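Local coordinates for protein alpha-ketoglutarate-dependent non-heme iron oxygenase EasH (Aspergillus japonicus, PDB 5M0T) that probably uses iron(II), 2-oxoglutarate and dioxygen to carry out an oxidation in the biosynthesis of the ergot alkaloid cycloclavine, at residues Asp89-Asp94 against Arg223-Ile228; Val241-Glu246 against Lys257-Arg262; Gly50-His55 against Ser78-Phe83; Ile138-Thr143 against Cys232-Val237. One frame throughout, in Å; residues are numbered along the deposited sequence.

Interaction 1 (Asp89-Asp94 against Arg223-Ile228)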
loop_
_atom_site.group_PDB
_atom_site.type_symbol
_atom_site.label_atom_id
_atom_site.label_comp_id
_atom_site.label_asym_id
_atom_site.label_seq_id
_atom_site.Cartn_x
_atom_site.Cartn_y
_atom_site.Cartn_z
ATOM N N ASP A 89 4.751 11.420 -19.212
ATOM C CA ASP A 89 5.494 12.700 -19.253
ATOM C C ASP A 89 4.649 13.949 -18.977
ATOM O O ASP A 89 5.121 14.863 -18.315
ATOM C CB ASP A 89 6.148 12.883 -20.619
ATOM C CG ASP A 89 7.144 11.792 -20.962
ATOM O OD1 ASP A 89 7.381 10.885 -20.141
ATOM O OD2 ASP A 89 7.701 11.855 -22.087
ATOM N N GLU A 90 3.426 14.003 -19.502
ATOM C CA GLU A 90 2.578 15.193 -19.378
ATOM C C GLU A 90 1.681 15.107 -18.142
ATOM O O GLU A 90 1.735 15.975 -17.283
ATOM C CB GLU A 90 1.770 15.426 -20.666
ATOM C CG GLU A 90 2.650 15.411 -21.924
ATOM C CD GLU A 90 1.994 15.954 -23.199
ATOM O OE1 GLU A 90 1.133 16.861 -23.141
ATOM O OE2 GLU A 90 2.371 15.478 -24.289
ATOM N N LEU A 91 0.901 14.039 -18.025
ATOM C CA LEU A 91 -0.057 13.899 -16.916
ATOM C C LEU A 91 0.593 13.640 -15.549
ATOM O O LEU A 91 0.182 14.236 -14.541
ATOM C CB LEU A 91 -1.075 12.806 -17.216
ATOM C CG LEU A 91 -1.947 13.093 -18.433
ATOM C CD1 LEU A 91 -2.775 11.857 -18.761
ATOM C CD2 LEU A 91 -2.841 14.310 -18.201
ATOM N N MET A 92 1.600 12.774 -15.503
ATOM C CA MET A 92 2.287 12.493 -14.247
ATOM C C MET A 92 3.184 13.646 -13.754
ATOM O O MET A 92 3.676 13.574 -12.622
ATOM C CB MET A 92 3.076 11.176 -14.318
ATOM C CG MET A 92 2.213 9.916 -14.330
ATOM S SD MET A 92 1.044 9.777 -12.948
ATOM C CE MET A 92 -0.453 10.468 -13.664
ATOM N N ASN A 93 3.381 14.693 -14.569
ATOM C CA ASN A 93 4.058 15.916 -14.131
ATOM C C ASN A 93 3.153 17.150 -14.105
ATOM O O ASN A 93 3.640 18.271 -13.970
ATOM C CB ASN A 93 5.237 16.183 -15.059
ATOM C CG ASN A 93 6.297 15.123 -14.953
ATOM O OD1 ASN A 93 6.980 15.011 -13.916
ATOM N ND2 ASN A 93 6.449 14.332 -16.013
ATOM N N ASP A 94 1.844 16.967 -14.233
ATOM C CA ASP A 94 0.922 18.100 -14.310
ATOM C C ASP A 94 0.838 18.863 -12.976
ATOM O O ASP A 94 0.452 18.302 -11.951
ATOM C CB ASP A 94 -0.473 17.624 -14.714
ATOM C CG ASP A 94 -1.377 18.761 -15.114
ATOM O OD1 ASP A 94 -2.278 19.123 -14.336
ATOM O OD2 ASP A 94 -1.173 19.332 -16.205
ATOM N N ARG A 223 -16.154 7.590 -24.309
ATOM C CA ARG A 223 -14.838 7.224 -23.782
ATOM C C ARG A 223 -14.445 8.144 -22.632
ATOM O O ARG A 223 -14.297 9.348 -22.824
ATOM C CB ARG A 223 -13.778 7.289 -24.878
ATOM C CG ARG A 223 -12.385 6.921 -24.377
ATOM C CD ARG A 223 -11.446 6.303 -25.408
ATOM N NE ARG A 223 -11.614 6.762 -26.787
ATOM C CZ ARG A 223 -10.765 6.478 -27.777
ATOM N NH1 ARG A 223 -9.664 5.748 -27.566
ATOM N NH2 ARG A 223 -11.010 6.944 -28.997
ATOM N N GLY A 224 -14.295 7.571 -21.444
ATOM C CA GLY A 224 -13.828 8.293 -20.261
ATOM C C GLY A 224 -12.430 7.861 -19.866
ATOM O O GLY A 224 -11.953 6.817 -20.316
ATOM N N PHE A 225 -11.786 8.655 -19.010
ATOM C CA PHE A 225 -10.391 8.429 -18.616
ATOM C C PHE A 225 -10.223 8.687 -17.124
ATOM O O PHE A 225 -9.828 9.783 -16.734
ATOM C CB PHE A 225 -9.509 9.345 -19.479
ATOM C CG PHE A 225 -8.056 9.374 -19.110
ATOM C CD1 PHE A 225 -7.403 8.279 -18.570
ATOM C CD2 PHE A 225 -7.319 10.522 -19.355
ATOM C CE1 PHE A 225 -6.060 8.342 -18.251
ATOM C CE2 PHE A 225 -5.981 10.588 -19.037
ATOM C CZ PHE A 225 -5.350 9.498 -18.483
ATOM N N PRO A 226 -10.587 7.703 -16.276
ATOM C CA PRO A 226 -10.332 7.832 -14.845
ATOM C C PRO A 226 -8.853 7.743 -14.530
ATOM O O PRO A 226 -8.178 6.851 -15.011
ATOM C CB PRO A 226 -11.064 6.625 -14.235
ATOM C CG PRO A 226 -11.221 5.668 -15.371
ATOM C CD PRO A 226 -11.491 6.567 -16.541
ATOM N N LEU A 227 -8.363 8.674 -13.728
ATOM C CA LEU A 227 -7.002 8.650 -13.257
ATOM C C LEU A 227 -7.091 8.870 -11.759
ATOM O O LEU A 227 -7.465 9.961 -11.301
ATOM C CB LEU A 227 -6.203 9.747 -13.975
ATOM C CG LEU A 227 -4.698 9.870 -13.758
ATOM C CD1 LEU A 227 -4.162 10.902 -14.746
ATOM C CD2 LEU A 227 -4.347 10.280 -12.329
ATOM N N ILE A 228 -6.758 7.835 -10.990
ATOM C CA ILE A 228 -6.985 7.868 -9.547
ATOM C C ILE A 228 -5.664 7.938 -8.793
ATOM O O ILE A 228 -4.838 7.023 -8.875
ATOM C CB ILE A 228 -7.841 6.680 -9.080
ATOM C CG1 ILE A 228 -9.030 6.477 -10.033
ATOM C CG2 ILE A 228 -8.323 6.905 -7.662
ATOM C CD1 ILE A 228 -9.943 5.315 -9.682
#

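Interaction 2 (Val241-Glu246 against Lys257-Arg262)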
loop_
_atom_site.group_PDB
_atom_site.type_symbol
_atom_site.label_atom_id
_atom_site.label_comp_id
_atom_site.label_asym_id
_atom_site.label_seq_id
_atom_site.Cartn_x
_atom_site.Cartn_y
_atom_site.Cartn_z
ATOM N N VAL A 241 5.723 -3.329 -10.387
ATOM C CA VAL A 241 6.599 -4.376 -10.944
ATOM C C VAL A 241 6.272 -4.789 -12.387
ATOM O O VAL A 241 7.077 -5.468 -12.995
ATOM C CB VAL A 241 6.632 -5.672 -10.096
ATOM C CG1 VAL A 241 7.128 -5.389 -8.692
ATOM C CG2 VAL A 241 5.274 -6.373 -10.079
ATOM N N ALA A 242 5.113 -4.411 -12.921
ATOM C CA ALA A 242 4.798 -4.632 -14.342
ATOM C C ALA A 242 5.595 -3.733 -15.299
ATOM O O ALA A 242 5.736 -4.063 -16.473
ATOM C CB ALA A 242 3.305 -4.453 -14.587
ATOM N N LEU A 243 6.105 -2.607 -14.799
ATOM C CA LEU A 243 6.860 -1.669 -15.627
ATOM C C LEU A 243 8.293 -2.144 -15.784
ATOM O O LEU A 243 8.939 -2.463 -14.784
ATOM C CB LEU A 243 6.830 -0.258 -15.010
ATOM C CG LEU A 243 5.442 0.315 -14.698
ATOM C CD1 LEU A 243 5.537 1.676 -14.046
ATOM C CD2 LEU A 243 4.595 0.376 -15.965
ATOM N N PRO A 244 8.788 -2.231 -17.036
ATOM C CA PRO A 244 10.220 -2.497 -17.186
ATOM C C PRO A 244 11.055 -1.294 -16.724
ATOM O O PRO A 244 10.648 -0.146 -16.893
ATOM C CB PRO A 244 10.395 -2.759 -18.693
ATOM C CG PRO A 244 9.202 -2.164 -19.352
ATOM C CD PRO A 244 8.093 -2.174 -18.343
ATOM N N ARG A 245 12.210 -1.576 -16.137
ATOM C CA ARG A 245 13.124 -0.529 -15.687
ATOM C C ARG A 245 13.485 0.459 -16.807
ATOM O O ARG A 245 13.443 1.672 -16.590
ATOM C CB ARG A 245 14.383 -1.156 -15.094
ATOM C CG ARG A 245 15.376 -0.136 -14.580
ATOM C CD ARG A 245 16.185 -0.663 -13.426
ATOM N NE ARG A 245 17.194 0.318 -13.064
ATOM C CZ ARG A 245 18.006 0.236 -12.017
ATOM N NH1 ARG A 245 17.947 -0.788 -11.168
ATOM N NH2 ARG A 245 18.882 1.206 -11.817
ATOM N N GLU A 246 13.808 -0.066 -17.992
ATOM C CA GLU A 246 14.143 0.752 -19.177
ATOM C C GLU A 246 13.124 1.873 -19.444
ATOM O O GLU A 246 13.506 3.008 -19.720
ATOM C CB GLU A 246 14.335 -0.160 -20.410
ATOM C CG GLU A 246 14.172 0.447 -21.813
ATOM C CD GLU A 246 12.838 0.089 -22.490
ATOM O OE1 GLU A 246 12.854 -0.218 -23.702
ATOM O OE2 GLU A 246 11.771 0.098 -21.829
ATOM N N LYS A 257 8.058 8.520 -9.135
ATOM C CA LYS A 257 7.480 8.385 -7.814
ATOM C C LYS A 257 5.987 8.053 -7.853
ATOM O O LYS A 257 5.518 7.295 -7.012
ATOM C CB LYS A 257 7.702 9.663 -7.026
ATOM C CG LYS A 257 7.316 9.606 -5.561
ATOM C CD LYS A 257 7.741 10.903 -4.880
ATOM C CE LYS A 257 7.205 10.972 -3.462
ATOM N NZ LYS A 257 7.416 12.314 -2.845
ATOM N N MET A 258 5.261 8.628 -8.812
ATOM C CA MET A 258 3.831 8.362 -8.976
ATOM C C MET A 258 3.556 6.908 -9.378
ATOM O O MET A 258 2.609 6.309 -8.895
ATOM C CB MET A 258 3.205 9.281 -10.038
ATOM C CG MET A 258 3.215 10.772 -9.730
ATOM S SD MET A 258 2.497 11.152 -8.138
ATOM C CE MET A 258 3.962 11.226 -7.097
ATOM N N VAL A 259 4.392 6.357 -10.252
ATOM C CA VAL A 259 4.202 5.006 -10.760
ATOM C C VAL A 259 4.891 3.905 -9.932
ATOM O O VAL A 259 5.045 2.786 -10.412
ATOM C CB VAL A 259 4.586 4.908 -12.261
ATOM C CG1 VAL A 259 3.824 5.947 -13.081
ATOM C CG2 VAL A 259 6.084 5.039 -12.493
ATOM N N GLY A 260 5.320 4.213 -8.711
ATOM C CA GLY A 260 5.755 3.193 -7.759
ATOM C C GLY A 260 7.195 2.730 -7.866
ATOM O O GLY A 260 7.500 1.594 -7.499
ATOM N N TRP A 261 8.095 3.592 -8.344
ATOM C CA TRP A 261 9.529 3.276 -8.382
ATOM C C TRP A 261 10.424 4.180 -7.501
ATOM O O TRP A 261 11.659 4.109 -7.602
ATOM C CB TRP A 261 10.011 3.272 -9.830
ATOM C CG TRP A 261 9.723 1.990 -10.526
ATOM C CD1 TRP A 261 8.521 1.570 -11.002
ATOM C CD2 TRP A 261 10.654 0.952 -10.811
ATOM N NE1 TRP A 261 8.645 0.338 -11.576
ATOM C CE2 TRP A 261 9.942 -0.075 -11.473
ATOM C CE3 TRP A 261 12.023 0.787 -10.575
ATOM C CZ2 TRP A 261 10.545 -1.255 -11.902
ATOM C CZ3 TRP A 261 12.632 -0.398 -11.010
ATOM C CH2 TRP A 261 11.884 -1.406 -11.667
ATOM N N ARG A 262 9.832 4.996 -6.626
ATOM C CA ARG A 262 10.614 5.740 -5.633
ATOM C C ARG A 262 9.987 5.660 -4.256
ATOM O O ARG A 262 8.822 5.289 -4.094
ATOM C CB ARG A 262 10.785 7.216 -6.035
ATOM C CG ARG A 262 11.914 7.464 -7.014
ATOM C CD ARG A 262 11.807 8.803 -7.722
ATOM N NE ARG A 262 12.784 8.909 -8.802
ATOM C CZ ARG A 262 14.068 9.241 -8.655
ATOM N NH1 ARG A 262 14.609 9.506 -7.464
ATOM N NH2 ARG A 262 14.834 9.290 -9.727
#

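Interaction 3 (Gly50-His55 against Ser78-Phe83)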
loop_
_atom_site.group_PDB
_atom_site.type_symbol
_atom_site.label_atom_id
_atom_site.label_comp_id
_atom_site.label_asym_id
_atom_site.label_seq_id
_atom_site.Cartn_x
_atom_site.Cartn_y
_atom_site.Cartn_z
ATOM N N GLY A 50 -4.859 8.834 -29.890
ATOM C CA GLY A 50 -3.973 8.201 -30.873
ATOM C C GLY A 50 -3.119 7.086 -30.284
ATOM O O GLY A 50 -3.053 5.994 -30.847
ATOM N N GLU A 51 -2.487 7.364 -29.139
ATOM C CA GLU A 51 -1.671 6.376 -28.406
ATOM C C GLU A 51 -2.491 5.185 -27.874
ATOM O O GLU A 51 -2.031 4.044 -27.908
ATOM C CB GLU A 51 -0.923 7.044 -27.229
ATOM C CG GLU A 51 0.172 8.030 -27.638
ATOM C CD GLU A 51 1.138 8.399 -26.504
ATOM O OE1 GLU A 51 0.697 8.888 -25.428
ATOM O OE2 GLU A 51 2.362 8.200 -26.698
ATOM N N ILE A 52 -3.690 5.469 -27.375
ATOM C CA ILE A 52 -4.545 4.466 -26.711
ATOM C C ILE A 52 -5.245 3.488 -27.671
ATOM O O ILE A 52 -5.317 2.290 -27.379
ATOM C CB ILE A 52 -5.595 5.166 -25.802
ATOM C CG1 ILE A 52 -4.898 5.771 -24.582
ATOM C CG2 ILE A 52 -6.718 4.226 -25.360
ATOM C CD1 ILE A 52 -4.085 4.802 -23.743
ATOM N N ASP A 53 -5.748 4.000 -28.794
ATOM C CA ASP A 53 -6.629 3.230 -29.697
ATOM C C ASP A 53 -6.258 1.739 -29.875
ATOM O O ASP A 53 -7.061 0.869 -29.518
ATOM C CB ASP A 53 -6.778 3.936 -31.067
ATOM C CG ASP A 53 -7.653 5.211 -31.000
ATOM O OD1 ASP A 53 -7.611 5.990 -31.976
ATOM O OD2 ASP A 53 -8.364 5.455 -29.989
ATOM N N PRO A 54 -5.027 1.440 -30.343
ATOM C CA PRO A 54 -4.730 0.049 -30.702
ATOM C C PRO A 54 -4.629 -1.001 -29.568
ATOM O O PRO A 54 -4.517 -2.185 -29.891
ATOM C CB PRO A 54 -3.383 0.157 -31.446
ATOM C CG PRO A 54 -3.172 1.615 -31.708
ATOM C CD PRO A 54 -3.855 2.302 -30.574
ATOM N N HIS A 55 -4.684 -0.613 -28.293
ATOM C CA HIS A 55 -4.561 -1.587 -27.183
ATOM C C HIS A 55 -5.885 -1.955 -26.465
ATOM O O HIS A 55 -5.867 -2.773 -25.525
ATOM C CB HIS A 55 -3.570 -1.077 -26.124
ATOM C CG HIS A 55 -2.223 -0.709 -26.655
ATOM N ND1 HIS A 55 -1.181 -1.605 -26.721
ATOM C CD2 HIS A 55 -1.749 0.461 -27.136
ATOM C CE1 HIS A 55 -0.124 -1.004 -27.241
ATOM N NE2 HIS A 55 -0.445 0.251 -27.499
ATOM N N SER A 78 -5.919 -0.604 -18.645
ATOM C CA SER A 78 -5.292 -0.048 -17.457
ATOM C C SER A 78 -3.761 -0.189 -17.551
ATOM O O SER A 78 -3.249 -0.498 -18.604
ATOM C CB SER A 78 -5.884 -0.718 -16.226
ATOM O OG SER A 78 -7.275 -0.469 -16.177
ATOM N N SER A 79 -3.032 0.070 -16.471
ATOM C CA SER A 79 -1.559 0.136 -16.515
ATOM C C SER A 79 -1.078 0.988 -17.722
ATOM O O SER A 79 -0.285 0.537 -18.568
ATOM C CB SER A 79 -0.974 -1.285 -16.531
ATOM O OG SER A 79 -1.457 -2.044 -15.429
ATOM N N LEU A 80 -1.606 2.213 -17.778
ATOM C CA LEU A 80 -1.403 3.153 -18.887
ATOM C C LEU A 80 -0.019 3.824 -18.930
ATOM O O LEU A 80 0.327 4.406 -19.950
ATOM C CB LEU A 80 -2.474 4.247 -18.875
ATOM C CG LEU A 80 -3.940 3.819 -19.010
ATOM C CD1 LEU A 80 -4.879 5.005 -18.843
ATOM C CD2 LEU A 80 -4.178 3.150 -20.348
ATOM N N PRO A 81 0.774 3.754 -17.843
ATOM C CA PRO A 81 2.189 4.087 -18.035
ATOM C C PRO A 81 2.901 3.210 -19.073
ATOM O O PRO A 81 3.858 3.667 -19.721
ATOM C CB PRO A 81 2.783 3.859 -16.650
ATOM C CG PRO A 81 1.678 4.204 -15.726
ATOM C CD PRO A 81 0.435 3.690 -16.408
ATOM N N LEU A 82 2.434 1.974 -19.239
ATOM C CA LEU A 82 3.035 1.038 -20.197
ATOM C C LEU A 82 2.708 1.381 -21.654
ATOM O O LEU A 82 3.461 1.014 -22.547
ATOM C CB LEU A 82 2.583 -0.403 -19.897
ATOM C CG LEU A 82 3.721 -1.426 -19.790
ATOM C CD1 LEU A 82 3.115 -2.762 -19.381
ATOM C CD2 LEU A 82 4.557 -1.560 -21.066
ATOM N N PHE A 83 1.606 2.100 -21.884
ATOM C CA PHE A 83 1.057 2.319 -23.229
ATOM C C PHE A 83 1.073 3.771 -23.730
ATOM O O PHE A 83 0.873 3.990 -24.925
ATOM C CB PHE A 83 -0.371 1.777 -23.293
ATOM C CG PHE A 83 -0.500 0.351 -22.814
ATOM C CD1 PHE A 83 -0.015 -0.706 -23.581
ATOM C CD2 PHE A 83 -1.098 0.056 -21.587
ATOM C CE1 PHE A 83 -0.124 -2.021 -23.154
ATOM C CE2 PHE A 83 -1.206 -1.266 -21.148
ATOM C CZ PHE A 83 -0.727 -2.304 -21.939
#

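Interaction 4 (Ile138-Thr143 against Cys232-Val237)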
loop_
_atom_site.group_PDB
_atom_site.type_symbol
_atom_site.label_atom_id
_atom_site.label_comp_id
_atom_site.label_asym_id
_atom_site.label_seq_id
_atom_site.Cartn_x
_atom_site.Cartn_y
_atom_site.Cartn_z
ATOM N N ILE A 138 -10.696 -0.043 -0.469
ATOM C CA ILE A 138 -9.791 -0.170 0.667
ATOM C C ILE A 138 -10.607 -0.547 1.918
ATOM O O ILE A 138 -11.447 0.235 2.347
ATOM C CB ILE A 138 -9.080 1.168 0.925
ATOM C CG1 ILE A 138 -8.273 1.605 -0.299
ATOM C CG2 ILE A 138 -8.207 1.099 2.182
ATOM C CD1 ILE A 138 -7.918 3.090 -0.259
ATOM N N PRO A 139 -10.363 -1.738 2.515
ATOM C CA PRO A 139 -11.259 -2.189 3.608
ATOM C C PRO A 139 -11.343 -1.280 4.864
ATOM O O PRO A 139 -12.418 -1.115 5.416
ATOM C CB PRO A 139 -10.697 -3.564 3.986
ATOM C CG PRO A 139 -10.000 -4.032 2.772
ATOM C CD PRO A 139 -9.446 -2.811 2.095
ATOM N N ILE A 140 -10.225 -0.727 5.320
ATOM C CA ILE A 140 -10.259 0.197 6.457
ATOM C C ILE A 140 -11.119 1.441 6.165
ATOM O O ILE A 140 -11.793 1.926 7.057
ATOM C CB ILE A 140 -8.831 0.587 6.943
ATOM C CG1 ILE A 140 -8.859 1.440 8.222
ATOM C CG2 ILE A 140 -8.068 1.377 5.890
ATOM C CD1 ILE A 140 -9.707 0.900 9.344
ATOM N N CYS A 141 -11.131 1.926 4.928
ATOM C CA CYS A 141 -11.980 3.069 4.560
ATOM C C CYS A 141 -13.479 2.736 4.531
ATOM O O CYS A 141 -14.307 3.584 4.848
ATOM C CB CYS A 141 -11.571 3.647 3.204
ATOM S SG CYS A 141 -9.935 4.397 3.144
ATOM N N THR A 142 -13.818 1.514 4.136
ATOM C CA THR A 142 -15.190 1.021 4.205
ATOM C C THR A 142 -15.683 0.958 5.639
ATOM O O THR A 142 -16.821 1.305 5.919
ATOM C CB THR A 142 -15.296 -0.376 3.557
ATOM O OG1 THR A 142 -14.899 -0.281 2.189
ATOM C CG2 THR A 142 -16.717 -0.931 3.627
ATOM N N THR A 143 -14.826 0.519 6.539
ATOM C CA THR A 143 -15.167 0.424 7.963
ATOM C C THR A 143 -15.428 1.795 8.598
ATOM O O THR A 143 -16.375 1.963 9.366
ATOM C CB THR A 143 -14.028 -0.282 8.719
ATOM O OG1 THR A 143 -13.901 -1.612 8.210
ATOM C CG2 THR A 143 -14.284 -0.320 10.236
ATOM N N CYS A 232 -0.223 7.482 -0.081
ATOM C CA CYS A 232 0.882 6.528 -0.242
ATOM C C CYS A 232 0.887 5.347 0.749
ATOM O O CYS A 232 1.498 4.314 0.457
ATOM C CB CYS A 232 2.233 7.233 -0.205
ATOM S SG CYS A 232 2.663 7.902 1.414
ATOM N N GLN A 233 0.226 5.505 1.898
ATOM C CA GLN A 233 0.100 4.415 2.885
ATOM C C GLN A 233 -0.730 3.211 2.374
ATOM O O GLN A 233 -0.614 2.125 2.935
ATOM C CB GLN A 233 -0.484 4.913 4.209
ATOM C CG GLN A 233 -1.978 5.215 4.165
ATOM C CD GLN A 233 -2.468 5.963 5.405
ATOM O OE1 GLN A 233 -2.199 5.558 6.535
ATOM N NE2 GLN A 233 -3.201 7.057 5.196
ATOM N N PHE A 234 -1.557 3.423 1.343
ATOM C CA PHE A 234 -2.375 2.349 0.748
ATOM C C PHE A 234 -1.776 1.771 -0.535
ATOM O O PHE A 234 -1.352 2.507 -1.449
ATOM C CB PHE A 234 -3.806 2.818 0.475
ATOM C CG PHE A 234 -4.515 3.300 1.698
ATOM C CD1 PHE A 234 -4.806 2.425 2.729
ATOM C CD2 PHE A 234 -4.854 4.656 1.846
ATOM C CE1 PHE A 234 -5.457 2.874 3.876
ATOM C CE2 PHE A 234 -5.493 5.108 2.991
ATOM C CZ PHE A 234 -5.801 4.216 4.008
ATOM N N THR A 235 -1.765 0.440 -0.593
ATOM C CA THR A 235 -1.253 -0.307 -1.723
ATOM C C THR A 235 -1.986 0.091 -3.012
ATOM O O THR A 235 -3.210 0.160 -3.034
ATOM C CB THR A 235 -1.404 -1.826 -1.479
ATOM O OG1 THR A 235 -0.776 -2.184 -0.232
ATOM C CG2 THR A 235 -0.774 -2.627 -2.607
ATOM N N PRO A 236 -1.237 0.379 -4.087
ATOM C CA PRO A 236 -1.860 0.626 -5.380
ATOM C C PRO A 236 -2.626 -0.571 -5.976
ATOM O O PRO A 236 -2.216 -1.726 -5.813
ATOM C CB PRO A 236 -0.663 0.960 -6.279
ATOM C CG PRO A 236 0.368 1.498 -5.357
ATOM C CD PRO A 236 0.202 0.698 -4.102
ATOM N N VAL A 237 -3.712 -0.288 -6.680
ATOM C CA VAL A 237 -4.425 -1.315 -7.430
ATOM C C VAL A 237 -3.554 -1.870 -8.575
ATOM O O VAL A 237 -3.589 -3.076 -8.845
ATOM C CB VAL A 237 -5.776 -0.785 -7.949
ATOM C CG1 VAL A 237 -6.406 -1.755 -8.937
ATOM C CG2 VAL A 237 -6.722 -0.537 -6.782
#

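Interaction 1 (Asp89-Asp94 against Arg223-Ile228)
L91 of helix 85-91 and M92 just beyond it meet F225 and L227 on strand 222-231 of the double-stranded β-helix (cupin) core expected of a PhyH-family oxygenase. From CB outward, the M92 chain bends at chi2 (-55°) and again at chi3, which turns its thioether toward the strand. SD rests on M258 of helix 253-258. The terminal CE then faces L227 tip to tip, 3.9 Å from its CD1 and slightly farther from CD2.

L91 approaches more directly: its CB already points at the strand, and CD1 ends 3.5 Å from both CE2 and CZ of F225. That methyl lies in the plane of the phenyl ring, so it meets the edge and not the face.

All four side chains are buried. The side chain of F225 is about 8 Å from the bound 2-oxoglutarate, while I228 touches the iron ligand E134. Polar groups sit behind the apolar layer: D94, which ends a type I turn from L91, caps the next helix at the backbone N of L97, and E90 pairs with R47. N93 ND2 donates a nearly straight bond (170°) of 2.7 Å to O of D89, arriving above the carbonyl plane.

Interaction 2 (Val241-Glu246 against Lys257-Arg262)
L243 and W261 meet with the leucine beside the pyrrole end of the indole: CB of L243 is 3.9 Å from NE1 of W261. The backbone lies alongside too, with O of L243 3.5 Å from CZ2 of W261, an approach oblique to the ring plane. Farther round the benzo end, CB of R245 comes within 4.2 Å of CH2 of W261, while the guanidinium group leaves for E249 and for the carbonyl of I283.

The outer part of L243 turns to V259. The two side chains run at about a right angle, and CD1 of L243 fits against CB and CG2 of the valine, 3.7 Å from CG2. With chi1 at -54°, V259 has CG2 wedged between its own N and carbonyl carbon, and it is this branch that faces the leucine.

The contact brings together the start of helix 245-248 and the turn that follows helix 253-258. G260, at positive phi (85°), carries the chain on to W261. Beyond the indole lies V241 of the second subunit. The contact is largely apolar, apart from the L243 carbonyl beside the indole, but NE1 of W261 bonds to O of S240, so the buried indole N-H is satisfied and the ring's rotation is probably fixed.

Interaction 3 (Gly50-His55 against Ser78-Phe83)
H55 and F83 form an oblique aromatic pair where helix 42-52 and the 3-10 turn after it pack on the loop that leaves strand 75-77, outermost in this chain's cupin-type sheet. The ring centroids are 4.7 Å apart and the planes meet at 46°, so this is neither a stack nor a T-shaped pair. CD1 of F83 sits over one face of the imidazole, offset toward its rim and 3.5 Å from ND1 of H55. Deeper in, I52 crosses L80 at about a right angle. The chain of I52 folds back at chi2 (-56°), which brings CD1 to 3.8 Å from CD2 of L80.

The next shell surrounds these groups. O of E51 lies at the edge of the H55 ring, and CB of L82 is over the centre of one face of F83. L77 touches I52, H55 and F83 alike, while L80 continues inward to F225. The E51 carboxylate reaches past the contact to OG of S84 and the backbone N atoms of K85 and L86, tying one helix to the first turn of the next. D53 makes a salt bridge with R223.

From outside, Y274 of the second subunit packs on F83, and D275 of that subunit bonds to S78 and S79. H55 itself is exposed and touches a crystal neighbour, so its ring setting may partly reflect the lattice. The loop is shaped by a type I turn from S79 to L82, in which N of L82 donates to O of S79 at 3.1 Å.

Interaction 4 (Ile138-Thr143 against Cys232-Val237)
F234 lays one face of its ring under the tip of I138: CD1 of the isoleucine is 4.2 Å from the ring centroid and 23° off the normal, a CH-pi contact displaced toward the rim. The second branch of I138 contributes as well, CG2 lying 3.7 Å from CE1 of the ring. Q233 CG covers the opposite face, so the phenyl is held between an isoleucine methyl and the aliphatic part of its own neighbour.

Two residues from the first turn of helix 139-144 complete the surround. CG2 of I140 approaches CE1 of F234 at 3.6 Å; chi1 near 180° sends the longer CG1 arm away and leaves this methyl to do the touching. SG of C141 sits obliquely, 4.8 Å from the centroid, in a sulfur-aromatic contact.

I138 is the N-cap of that helix, a few residues after the iron ligands H132 and E134, and F234 lies in the loop following strand 222-231. The dimer interface runs through here: OE1 of Q233 accepts from N of I140 of the second subunit, and the reverse pair repeats it. Within the helix, O of P139 accepts from both N and OG1 of T143, on opposite faces of its plane. Across the contact the forces are dispersion and weak ring polarisation, suited to a buried place, while the directional bonds to the second subunit are likely to steady the segments on which these apolar groups sit.

How the interactions relate
Interactions 1, 2 and 4 are buried; interaction 3 runs from a buried aliphatic pair out to an exposed histidine. Interaction 1 is nearest the chain centre, and interactions 2 and 3 both touch it, the first by packing alone and the second by packing and a salt bridge. P81 packs against both L243 and V259, linking interactions 2 and 3. Interaction 4 adjoins 1 and 2 through sequence alone, at the far end of strand 222-231. Interactions 2, 3 and 4 all reach the second subunit; interaction 1 does not. Methyl packing at a ring edge in 1 thus gives way to oblique indole, imidazole-phenyl and CH-pi contacts near the dimer interface.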